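Local coordinates for valine-pyruvate aminotransferase (Salmonella typhimurium, PDB 3G7Q), which catalyses the pyridoxal 5'-phosphate-dependent transfer of the amino group from valine to pyruvate, giving 3-methyl-2-oxobutanoate and alanine, at residues I158-E163 / R330-K335. Sequence-based numbering, arbitrary orientation. Where two conformers were deposited one is given.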
ATOM      1  N   ILE A 158      21.471  25.230  17.054  1.00 29.69           N
ATOM      2  CA  ILE A 158      20.874  26.246  16.182  1.00 30.25           C
ATOM      3  C   ILE A 158      21.938  27.256  15.773  1.00 31.29           C
ATOM      4  O   ILE A 158      22.644  27.781  16.612  1.00 30.36           O
ATOM      5  CB  ILE A 158      19.758  26.976  16.894  1.00 30.30           C
ATOM      6  CG1 ILE A 158      18.604  26.004  17.181  1.00 30.03           C
ATOM      7  CG2 ILE A 158      19.270  28.196  16.071  1.00 31.15           C
ATOM      8  CD1 ILE A 158      17.500  26.594  18.073  1.00 32.47           C
ATOM      9  N   GLU A 159      22.060  27.496  14.476  1.00 29.88           N
ATOM     10  CA  GLU A 159      22.960  28.511  13.930  1.00 30.17           C
ATOM     11  C   GLU A 159      22.085  29.649  13.410  1.00 31.35           C
ATOM     12  O   GLU A 159      21.248  29.408  12.540  1.00 30.75           O
ATOM     13  CB  GLU A 159      23.734  27.938  12.763  1.00 32.00           C
ATOM     14  CG  GLU A 159      24.610  28.961  12.025  1.00 35.33           C
ATOM     15  CD  GLU A 159      25.307  28.408  10.790  1.00 37.00           C
ATOM     16  OE1 GLU A 159      24.847  27.410  10.173  1.00 35.32           O
ATOM     17  OE2 GLU A 159      26.305  29.049  10.392  1.00 38.40           O
ATOM     18  N   LEU A 160      22.228  30.856  13.951  1.00 30.50           N
ATOM     19  CA  LEU A 160      21.460  32.013  13.422  1.00 29.29           C
ATOM     20  C   LEU A 160      22.130  32.476  12.138  1.00 32.48           C
ATOM     21  O   LEU A 160      23.362  32.485  12.053  1.00 30.39           O
ATOM     22  CB  LEU A 160      21.371  33.132  14.444  1.00 30.29           C
ATOM     23  CG  LEU A 160      20.644  32.772  15.751  1.00 34.04           C
ATOM     24  CD1 LEU A 160      20.742  33.908  16.784  1.00 36.04           C
ATOM     25  CD2 LEU A 160      19.175  32.392  15.462  1.00 34.08           C
ATOM     26  N   LEU A 161      21.321  32.824  11.146  1.00 30.06           N
ATOM     27  CA  LEU A 161      21.801  33.242   9.846  1.00 30.30           C
ATOM     28  C   LEU A 161      21.234  34.624   9.458  1.00 32.49           C
ATOM     29  O   LEU A 161      20.298  35.123  10.086  1.00 30.47           O
ATOM     30  CB  LEU A 161      21.405  32.212   8.807  1.00 30.38           C
ATOM     31  CG  LEU A 161      22.042  30.834   8.976  1.00 32.21           C
ATOM     32  CD1 LEU A 161      21.343  29.863   8.008  1.00 33.67           C
ATOM     33  CD2 LEU A 161      23.579  30.910   8.775  1.00 30.51           C
ATOM     34  N   PRO A 162      21.799  35.232   8.402  1.00 32.03           N
ATOM     35  CA  PRO A 162      21.257  36.522   7.987  1.00 31.86           C
ATOM     36  C   PRO A 162      19.810  36.484   7.516  1.00 31.30           C
ATOM     37  O   PRO A 162      19.228  35.433   7.224  1.00 31.01           O
ATOM     38  CB  PRO A 162      22.157  36.911   6.813  1.00 31.49           C
ATOM     39  CG  PRO A 162      23.466  36.220   7.144  1.00 34.21           C
ATOM     40  CD  PRO A 162      22.980  34.875   7.594  1.00 35.45           C
ATOM     41  N   GLU A 163      19.233  37.674   7.412  1.00 30.27           N
ATOM     42  CA  GLU A 163      17.836  37.830   7.030  1.00 29.28           C
ATOM     43  C   GLU A 163      16.872  37.089   7.948  1.00 28.78           C
ATOM     44  O   GLU A 163      15.820  36.645   7.518  1.00 30.45           O
ATOM     45  CB  GLU A 163      17.604  37.494   5.554  1.00 30.50           C
ATOM     46  CG  GLU A 163      18.527  38.347   4.645  1.00 28.88           C
ATOM     47  CD  GLU A 163      18.139  38.376   3.183  1.00 30.66           C
ATOM     48  OE1 GLU A 163      17.030  37.925   2.824  1.00 32.79           O
ATOM     49  OE2 GLU A 163      18.969  38.885   2.368  1.00 28.80           O
ATOM     50  N   ARG A 330       9.985  38.946  15.146  0.50 30.92           N
ATOM     51  CA  ARG A 330       8.749  38.195  15.379  0.50 30.96           C
ATOM     52  C   ARG A 330       8.643  36.885  14.592  0.50 31.82           C
ATOM     53  O   ARG A 330       7.696  36.134  14.801  0.50 29.45           O
ATOM     54  CB  ARG A 330       7.561  39.094  15.047  0.50 33.40           C
ATOM     55  CG  ARG A 330       7.439  40.309  15.963  0.50 29.99           C
ATOM     56  CD  ARG A 330       7.026  39.914  17.324  0.50 38.00           C
ATOM     57  NE  ARG A 330       6.798  41.073  18.178  0.50 35.77           N
ATOM     58  CZ  ARG A 330       7.666  41.602  19.032  0.50 37.67           C
ATOM     59  NH1 ARG A 330       8.883  41.108  19.199  0.50 35.83           N
ATOM     60  NH2 ARG A 330       7.288  42.651  19.753  0.50 40.16           N
ATOM     61  N   CYS A 331       9.566  36.642  13.656  1.00 31.30           N
ATOM     62  CA  CYS A 331       9.574  35.382  12.900  1.00 29.12           C
ATOM     63  C   CYS A 331      10.924  35.061  12.281  1.00 31.36           C
ATOM     64  O   CYS A 331      11.389  35.779  11.388  1.00 30.32           O
ATOM     65  CB  CYS A 331       8.510  35.450  11.800  1.00 29.97           C
ATOM     66  SG  CYS A 331       8.277  33.877  10.872  1.00 32.65           S
ATOM     67  N   LEU A 332      11.565  34.007  12.780  1.00 28.74           N
ATOM     68  CA  LEU A 332      12.788  33.477  12.191  1.00 28.03           C
ATOM     69  C   LEU A 332      12.349  32.326  11.265  1.00 30.42           C
ATOM     70  O   LEU A 332      11.471  31.539  11.612  1.00 32.13           O
ATOM     71  CB  LEU A 332      13.775  33.007  13.236  1.00 29.12           C
ATOM     72  CG  LEU A 332      14.300  34.105  14.172  1.00 29.27           C
ATOM     73  CD1 LEU A 332      15.184  33.552  15.282  1.00 32.16           C
ATOM     74  CD2 LEU A 332      15.070  35.166  13.375  1.00 31.13           C
ATOM     75  N   ILE A 333      12.978  32.242  10.109  1.00 30.35           N
ATOM     76  CA  ILE A 333      12.606  31.278   9.079  1.00 28.78           C
ATOM     77  C   ILE A 333      13.762  30.322   8.885  1.00 30.13           C
ATOM     78  O   ILE A 333      14.889  30.746   8.647  1.00 28.88           O
ATOM     79  CB  ILE A 333      12.305  32.015   7.765  1.00 30.67           C
ATOM     80  CG1 ILE A 333      11.157  33.037   7.948  1.00 31.35           C
ATOM     81  CG2 ILE A 333      11.934  31.013   6.648  1.00 31.80           C
ATOM     82  CD1 ILE A 333      10.925  33.964   6.699  1.00 30.32           C
ATOM     83  N   HIS A 334      13.522  29.016   8.975  1.00 28.12           N
ATOM     84  CA  HIS A 334      14.636  28.093   8.735  1.00 27.17           C
ATOM     85  C   HIS A 334      15.103  28.320   7.302  1.00 29.51           C
ATOM     86  O   HIS A 334      14.284  28.495   6.394  1.00 30.81           O
ATOM     87  CB  HIS A 334      14.248  26.629   8.904  1.00 28.61           C
ATOM     88  CG  HIS A 334      15.428  25.710   8.980  1.00 28.10           C
ATOM     89  ND1 HIS A 334      16.169  25.360   7.871  1.00 29.54           N
ATOM     90  CD2 HIS A 334      16.023  25.102  10.041  1.00 31.32           C
ATOM     91  CE1 HIS A 334      17.159  24.557   8.243  1.00 29.83           C
ATOM     92  NE2 HIS A 334      17.108  24.398   9.553  1.00 29.70           N
ATOM     93  N   LYS A 335      16.412  28.363   7.093  1.00 29.62           N
ATOM     94  CA  LYS A 335      16.935  28.511   5.719  1.00 30.05           C
ATOM     95  C   LYS A 335      16.282  27.474   4.803  1.00 30.58           C
ATOM     96  O   LYS A 335      16.302  26.302   5.079  1.00 28.03           O
ATOM     97  CB  LYS A 335      18.449  28.366   5.708  1.00 31.37           C
ATOM     98  CG  LYS A 335      19.000  28.633   4.317  1.00 36.12           C
ATOM     99  CD  LYS A 335      20.491  28.474   4.313  1.00 40.15           C
ATOM    100  CE  LYS A 335      21.021  28.961   2.962  1.00 46.88           C
ATOM    101  NZ  LYS A 335      22.500  28.874   2.957  1.00 48.63           N
TER
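K335, whose aliphatic chain lies against L161, has its carbonyl O bound by the ring of its own neighbour: H334 ND1 donates to K335 O at 2.9 Å, with an N-H...O angle of 160°. This lies in the smaller mixed sheet of a class I aminotransferase, a fold type I PLP enzyme. The oxygen lies close to the imidazole plane, and the donor is tilted 29° from the carbonyl plane. Histidine suits this site because its second nitrogen can act in the opposite sense: NE2 accepts from the backbone N-H of Y168, which helps fix the ring's rotation and is consistent with a proton on ND1.

Strand 157-161 and strand 165-169 form an antiparallel hairpin, and 165-169 runs between 157-161 and 332-334. The two segments are therefore next-but-one neighbours, L161 and K335 keep their CA atoms 7.9 Å apart, and no hydrogen bond joins the segments directly. R323 of helix 299-325 ties them indirectly, binding the carbonyl oxygens of both C331 and E163.

What does meet is apolar and reaches across the intervening strand. On one face, L160 and L332 approach at a slant through single methyls, CD2 of L160 being 4.2 Å from CD1 of L332, while L332 also rests on F166. Leucine suits both places because its branch at CG carries the methyls out beyond the backbone of the strand between them. L161 and K335 meet on the other face, the side chains crossing nearly at right angles. With CG anti to the backbone N (chi1 -175°) and the remainder extended, lysine presents methylenes to the leucine and carries its amine onward. L161 CD1 is 4.0 Å from K335 CB and equally 4.0 Å from K335 CD.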